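Local coordinates for 3-HSA hydroxylase, oxygenase (PDB 2RFQ), which catalyses the FMNH2-dependent ortho-hydroxylation of the steroid catabolite 3-HSA to the catechol 3,4-DHSA during cholesterol breakdown, as the oxygenase component of a two-component monooxygenase, at the interface of chains A and B and the interface of chains A and C. Numbering follows the deposited sequence. Chains: chain A/B/C, 3-HSA hydroxylase, oxygenase.

Two ways of joining identical subunits meet in this homotetramer, their C-alpha centres about 24 Å apart. At contact 1 chains A and B face each other across a two-fold axis, largely through helix 354-365, with A:Trp359 stacked on B:Trp359 and the histidines set against the partner's indole. At contact 2 the segment after helix 373-384 of chain C lodges between helices 233-266 and 277-309 of chain A. The contacts share no residue; both draw mainly on C-terminal helices of chain A, with loop A:Val185 added in contact 1. Chain A thus bridges two neighbours, which fits a homotetramer with more than one kind of two-fold interface.

Contact 1: the interface of chains A and B. Residues chain A 185, 341, 359-360, 363; chain B 185, 341, 359-360, 363.
With CG anti to the backbone N (chi1 178°), A:Trp359 points its six-membered ring away from helix 354-365 and straight at B:Trp359, which has the same torsion, and the two indoles meet tip to tip. A:His363, one turn on, has CG anti to the carbonyl carbon instead, which lays its imidazole against the partner's indole.

The tryptophan benzo rings are stacked, centroids 4.1 Å apart and planes 20° from parallel, overlapping off-centre toward the rim. Each indole is sandwiched: one face takes the partner's indole, and the other is covered by the phenyl of its own chain, A:Phe341 CE2 lying over the middle of the A:Trp359 ring. The edge of B:Trp359 meets the face of the A:His363 imidazole, CZ2 to CG 3.5 Å with the planes at 62°, while the backbone O of A:Trp359 lies in plane at that imidazole's edge. Each histidine also sets its CB by the partner's phenyl, A:His363 CB lying 4.1 Å from B:Phe341 CE2. An alanine in place of A:Trp359 would probably open a gap between A:Phe341 and B:Trp359, leaving the partner indole without its stack and B:His363 without the ring edge against its face.

Beside the rings, A:Arg360 and B:Val185 run antiparallel alongside one another, and A:Arg360 CD touches B:Val185 CG2 at 3.7 Å. The arginine chain bends at chi3 and is tied within its own subunit: NH1 donates to the carbonyl O of A:Val185 at 2.9 Å, a fairly straight bond in the guanidinium plane. That bond probably helps hold the aliphatic stem against the partner valine. Like-charged A:Arg360 NE and B:Arg360 NE stay 6.8 Å apart.

The two-fold repeats each of these pairings with A and B swapped, in keeping with the homotetramer. In the fold, the tryptophan, arginine and histidine ride on helix 354-365, the phenylalanine comes from helix 316-344, and the valine lies in the loop that follows strand 177-179.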
# COMPACT_ATOMS: atom_id res chain seq x y z
N VAL A 185 -20.97 15.33 -1.58
CA VAL A 185 -19.64 15.92 -1.29
C VAL A 185 -18.77 16.12 -2.56
O VAL A 185 -17.82 16.91 -2.57
CB VAL A 185 -18.89 15.04 -0.26
CG1 VAL A 185 -18.52 13.67 -0.88
CG2 VAL A 185 -17.63 15.75 0.33
N PHE A 341 -2.90 15.32 -4.00
CA PHE A 341 -3.59 16.20 -3.07
C PHE A 341 -2.83 16.22 -1.74
O PHE A 341 -2.59 17.30 -1.15
CB PHE A 341 -5.04 15.69 -2.90
CG PHE A 341 -5.85 16.44 -1.88
CD1 PHE A 341 -6.09 17.79 -2.01
CD2 PHE A 341 -6.37 15.77 -0.77
CE1 PHE A 341 -6.87 18.48 -1.05
CE2 PHE A 341 -7.15 16.45 0.19
CZ PHE A 341 -7.38 17.81 0.05
N TRP A 359 -10.28 15.84 -6.43
CA TRP A 359 -10.19 14.86 -5.33
C TRP A 359 -11.59 14.44 -4.89
O TRP A 359 -11.91 13.26 -4.89
CB TRP A 359 -9.35 15.47 -4.18
CG TRP A 359 -9.19 14.63 -2.96
CD1 TRP A 359 -8.54 13.42 -2.84
CD2 TRP A 359 -9.72 14.93 -1.67
NE1 TRP A 359 -8.62 12.96 -1.53
CE2 TRP A 359 -9.34 13.87 -0.80
CE3 TRP A 359 -10.47 16.00 -1.16
CZ2 TRP A 359 -9.67 13.86 0.57
CZ3 TRP A 359 -10.81 15.99 0.21
CH2 TRP A 359 -10.43 14.93 1.04
N ARG A 360 -12.44 15.41 -4.54
CA ARG A 360 -13.81 15.08 -4.12
C ARG A 360 -14.60 14.42 -5.24
O ARG A 360 -15.34 13.45 -5.01
CB ARG A 360 -14.53 16.33 -3.64
CG ARG A 360 -13.98 16.80 -2.28
CD ARG A 360 -14.73 18.05 -1.79
NE ARG A 360 -14.45 19.23 -2.62
CZ ARG A 360 -15.26 19.73 -3.55
NH1 ARG A 360 -16.45 19.17 -3.82
NH2 ARG A 360 -14.89 20.81 -4.24
N HIS A 363 -13.58 10.74 -5.78
CA HIS A 363 -14.09 9.89 -4.70
C HIS A 363 -15.59 9.71 -4.79
O HIS A 363 -16.14 8.66 -4.39
CB HIS A 363 -13.64 10.43 -3.34
CG HIS A 363 -12.23 10.09 -3.02
ND1 HIS A 363 -11.87 8.88 -2.45
CD2 HIS A 363 -11.08 10.75 -3.26
CE1 HIS A 363 -10.56 8.83 -2.32
NE2 HIS A 363 -10.05 9.96 -2.81
N VAL B 185 -11.69 23.19 2.49
CA VAL B 185 -12.49 21.99 2.22
C VAL B 185 -12.77 21.11 3.45
O VAL B 185 -13.70 20.31 3.45
CB VAL B 185 -11.78 21.13 1.14
CG1 VAL B 185 -10.47 20.56 1.70
CG2 VAL B 185 -12.68 20.03 0.59
N PHE B 341 -14.55 5.26 4.54
CA PHE B 341 -15.30 6.12 3.61
C PHE B 341 -15.46 5.41 2.27
O PHE B 341 -16.56 5.37 1.71
CB PHE B 341 -14.58 7.47 3.48
CG PHE B 341 -15.19 8.40 2.49
CD1 PHE B 341 -16.50 8.87 2.65
CD2 PHE B 341 -14.45 8.82 1.39
CE1 PHE B 341 -17.07 9.78 1.73
CE2 PHE B 341 -15.00 9.74 0.45
CZ PHE B 341 -16.33 10.21 0.63
N TRP B 359 -13.70 12.54 7.09
CA TRP B 359 -12.76 12.35 5.98
C TRP B 359 -12.14 13.68 5.53
O TRP B 359 -10.91 13.84 5.52
CB TRP B 359 -13.51 11.64 4.84
CG TRP B 359 -12.73 11.40 3.59
CD1 TRP B 359 -11.69 10.54 3.41
CD2 TRP B 359 -13.01 11.98 2.31
NE1 TRP B 359 -11.25 10.58 2.11
CE2 TRP B 359 -12.05 11.46 1.40
CE3 TRP B 359 -13.96 12.91 1.85
CZ2 TRP B 359 -12.03 11.82 0.04
CZ3 TRP B 359 -13.93 13.29 0.49
CH2 TRP B 359 -12.96 12.75 -0.39
N ARG B 360 -12.98 14.67 5.26
CA ARG B 360 -12.45 15.98 4.89
C ARG B 360 -11.64 16.60 6.03
O ARG B 360 -10.57 17.20 5.79
CB ARG B 360 -13.57 16.92 4.46
CG ARG B 360 -14.21 16.50 3.13
CD ARG B 360 -15.34 17.47 2.70
NE ARG B 360 -16.53 17.37 3.57
CZ ARG B 360 -16.84 18.25 4.54
NH1 ARG B 360 -16.05 19.28 4.81
NH2 ARG B 360 -17.95 18.08 5.25
N HIS B 363 -8.18 14.94 6.41
CA HIS B 363 -7.30 15.36 5.32
C HIS B 363 -6.87 16.83 5.43
O HIS B 363 -5.77 17.22 5.02
CB HIS B 363 -7.91 15.01 3.95
CG HIS B 363 -7.81 13.56 3.63
ND1 HIS B 363 -6.70 13.02 2.99
CD2 HIS B 363 -8.64 12.53 3.88
CE1 HIS B 363 -6.88 11.71 2.86
NE2 HIS B 363 -8.05 11.39 3.38

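Contact 2: the interface of chains A and C. Residues chain A 257, 260-261, 264-265, 274, 280, 283; chain C 384-385, 387.
C:Phe385 follows the end of helix 373-384 with phi/psi of -87/-4°, and its carbonyl O accepts a hydrogen bond from A:Arg265 NH1 (2.9 Å), while, in this HpaH/HsaA-family enzyme with the acyl-CoA dehydrogenase fold, its phenyl wedges into the groove between helices 233-266 and 277-309 of chain A. Helix 233-266 supplies one side of the ring. There one methyl of A:Val264, CG1, sits over the face, 3.8 Å from its centroid, in a CH-pi contact, with A:Gly261 CA near CD1 and A:Gln260 CB near CE1. This methyl lies between the backbone N and the carbonyl carbon (chi1 53°), a placement that turns the other, CG2, toward C:Leu387, which it meets tip to tip with CD1 at 3.7 Å. Helix 277-309 supplies the other side, out beyond the rim: A:Ile283 CD1 touches C:Phe385 CZ at 3.4 Å, and the aliphatic A:Lys280 CG lies 3.9 Å from C:Phe385 CE2. A:Val257 CG1, anti to its backbone N, rests against the carbonyl O and CB of C:Glu384.

A:Arg265 bends at chi3 and lies with one guanidinium face over the carbonyl O of A:Gly261. Its NH1 bond to C:Phe385 is close to linear at the hydrogen, yet approaches from above the carbonyl plane. The same NH1 pairs with water 1 at 3.0 Å, and that water also pairs with the carbonyl O of C:Glu384 at 2.7 Å. A:Lys274 NZ donates a hydrogen bond to the backbone O of A:Val264 (2.8 Å), within chain A.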
# COMPACT_ATOMS: atom_id res chain seq x y z
N VAL A 257 1.13 19.81 -11.15
CA VAL A 257 2.47 20.07 -11.71
C VAL A 257 2.65 21.54 -12.15
O VAL A 257 3.72 22.12 -11.94
CB VAL A 257 2.84 19.06 -12.82
CG1 VAL A 257 4.17 19.45 -13.54
CG2 VAL A 257 2.93 17.67 -12.23
N GLN A 260 2.93 23.52 -8.74
CA GLN A 260 4.19 23.17 -8.08
C GLN A 260 5.41 23.60 -8.88
O GLN A 260 6.39 24.07 -8.30
CB GLN A 260 4.25 21.68 -7.76
CG GLN A 260 3.22 21.23 -6.73
CD GLN A 260 3.31 22.01 -5.43
OE1 GLN A 260 4.41 22.41 -5.01
NE2 GLN A 260 2.16 22.24 -4.78
N GLY A 261 5.34 23.46 -10.21
CA GLY A 261 6.47 23.84 -11.08
C GLY A 261 6.83 25.30 -10.88
O GLY A 261 8.01 25.64 -10.77
N VAL A 264 8.51 25.71 -7.36
CA VAL A 264 9.89 25.19 -7.31
C VAL A 264 10.87 26.06 -8.10
O VAL A 264 12.01 26.25 -7.68
CB VAL A 264 9.98 23.70 -7.75
CG1 VAL A 264 9.34 23.49 -9.09
CG2 VAL A 264 11.44 23.21 -7.79
N ARG A 265 10.43 26.57 -9.25
CA ARG A 265 11.32 27.37 -10.09
C ARG A 265 11.51 28.74 -9.47
O ARG A 265 12.59 29.32 -9.58
CB ARG A 265 10.81 27.49 -11.53
CG ARG A 265 11.05 26.24 -12.38
CD ARG A 265 10.64 26.44 -13.84
NE ARG A 265 9.28 26.96 -13.97
CZ ARG A 265 8.18 26.21 -14.04
NH1 ARG A 265 8.26 24.88 -14.00
NH2 ARG A 265 6.99 26.79 -14.16
N LYS A 274 12.65 23.72 -3.37
CA LYS A 274 13.58 23.67 -4.49
C LYS A 274 14.19 22.28 -4.68
O LYS A 274 14.54 21.91 -5.80
CB LYS A 274 14.67 24.74 -4.36
CG LYS A 274 15.63 24.81 -5.55
CD LYS A 274 14.97 25.35 -6.82
CE LYS A 274 15.19 26.84 -6.96
NZ LYS A 274 14.49 27.42 -8.15
N LYS A 280 8.80 15.00 -5.77
CA LYS A 280 9.15 14.49 -7.10
C LYS A 280 8.71 13.04 -7.24
O LYS A 280 8.15 12.64 -8.28
CB LYS A 280 10.64 14.63 -7.35
CG LYS A 280 11.07 16.09 -7.43
CD LYS A 280 12.58 16.22 -7.56
CE LYS A 280 12.99 17.67 -7.72
NZ LYS A 280 14.49 17.76 -7.80
N ILE A 283 4.94 12.71 -7.75
CA ILE A 283 4.63 13.05 -9.15
C ILE A 283 4.94 11.90 -10.11
O ILE A 283 4.16 11.62 -11.04
CB ILE A 283 5.33 14.38 -9.54
CG1 ILE A 283 4.43 15.55 -9.10
CG2 ILE A 283 5.64 14.48 -11.04
CD1 ILE A 283 5.24 16.86 -8.88
N GLU C 384 9.76 17.25 -14.81
CA GLU C 384 8.43 17.87 -14.81
C GLU C 384 8.41 19.32 -14.34
O GLU C 384 7.55 20.10 -14.74
CB GLU C 384 7.46 17.05 -13.96
CG GLU C 384 7.07 15.71 -14.57
CD GLU C 384 6.33 15.86 -15.88
OE1 GLU C 384 5.08 15.97 -15.85
OE2 GLU C 384 7.01 15.91 -16.93
N PHE C 385 9.36 19.65 -13.47
CA PHE C 385 9.51 21.01 -12.94
C PHE C 385 10.38 21.91 -13.83
O PHE C 385 10.53 23.12 -13.55
CB PHE C 385 10.11 20.97 -11.54
CG PHE C 385 9.22 20.35 -10.50
CD1 PHE C 385 7.83 20.36 -10.63
CD2 PHE C 385 9.78 19.79 -9.35
CE1 PHE C 385 7.01 19.81 -9.64
CE2 PHE C 385 8.98 19.24 -8.36
CZ PHE C 385 7.58 19.25 -8.50
N LEU C 387 13.65 21.60 -14.27
CA LEU C 387 14.96 21.82 -13.63
C LEU C 387 16.04 21.00 -14.33
O LEU C 387 15.75 19.97 -14.93
CB LEU C 387 14.91 21.45 -12.15
CG LEU C 387 14.04 22.25 -11.18
CD1 LEU C 387 13.86 21.44 -9.92
CD2 LEU C 387 14.63 23.61 -10.88
O HOH W 1 6.35 22.51 -14.19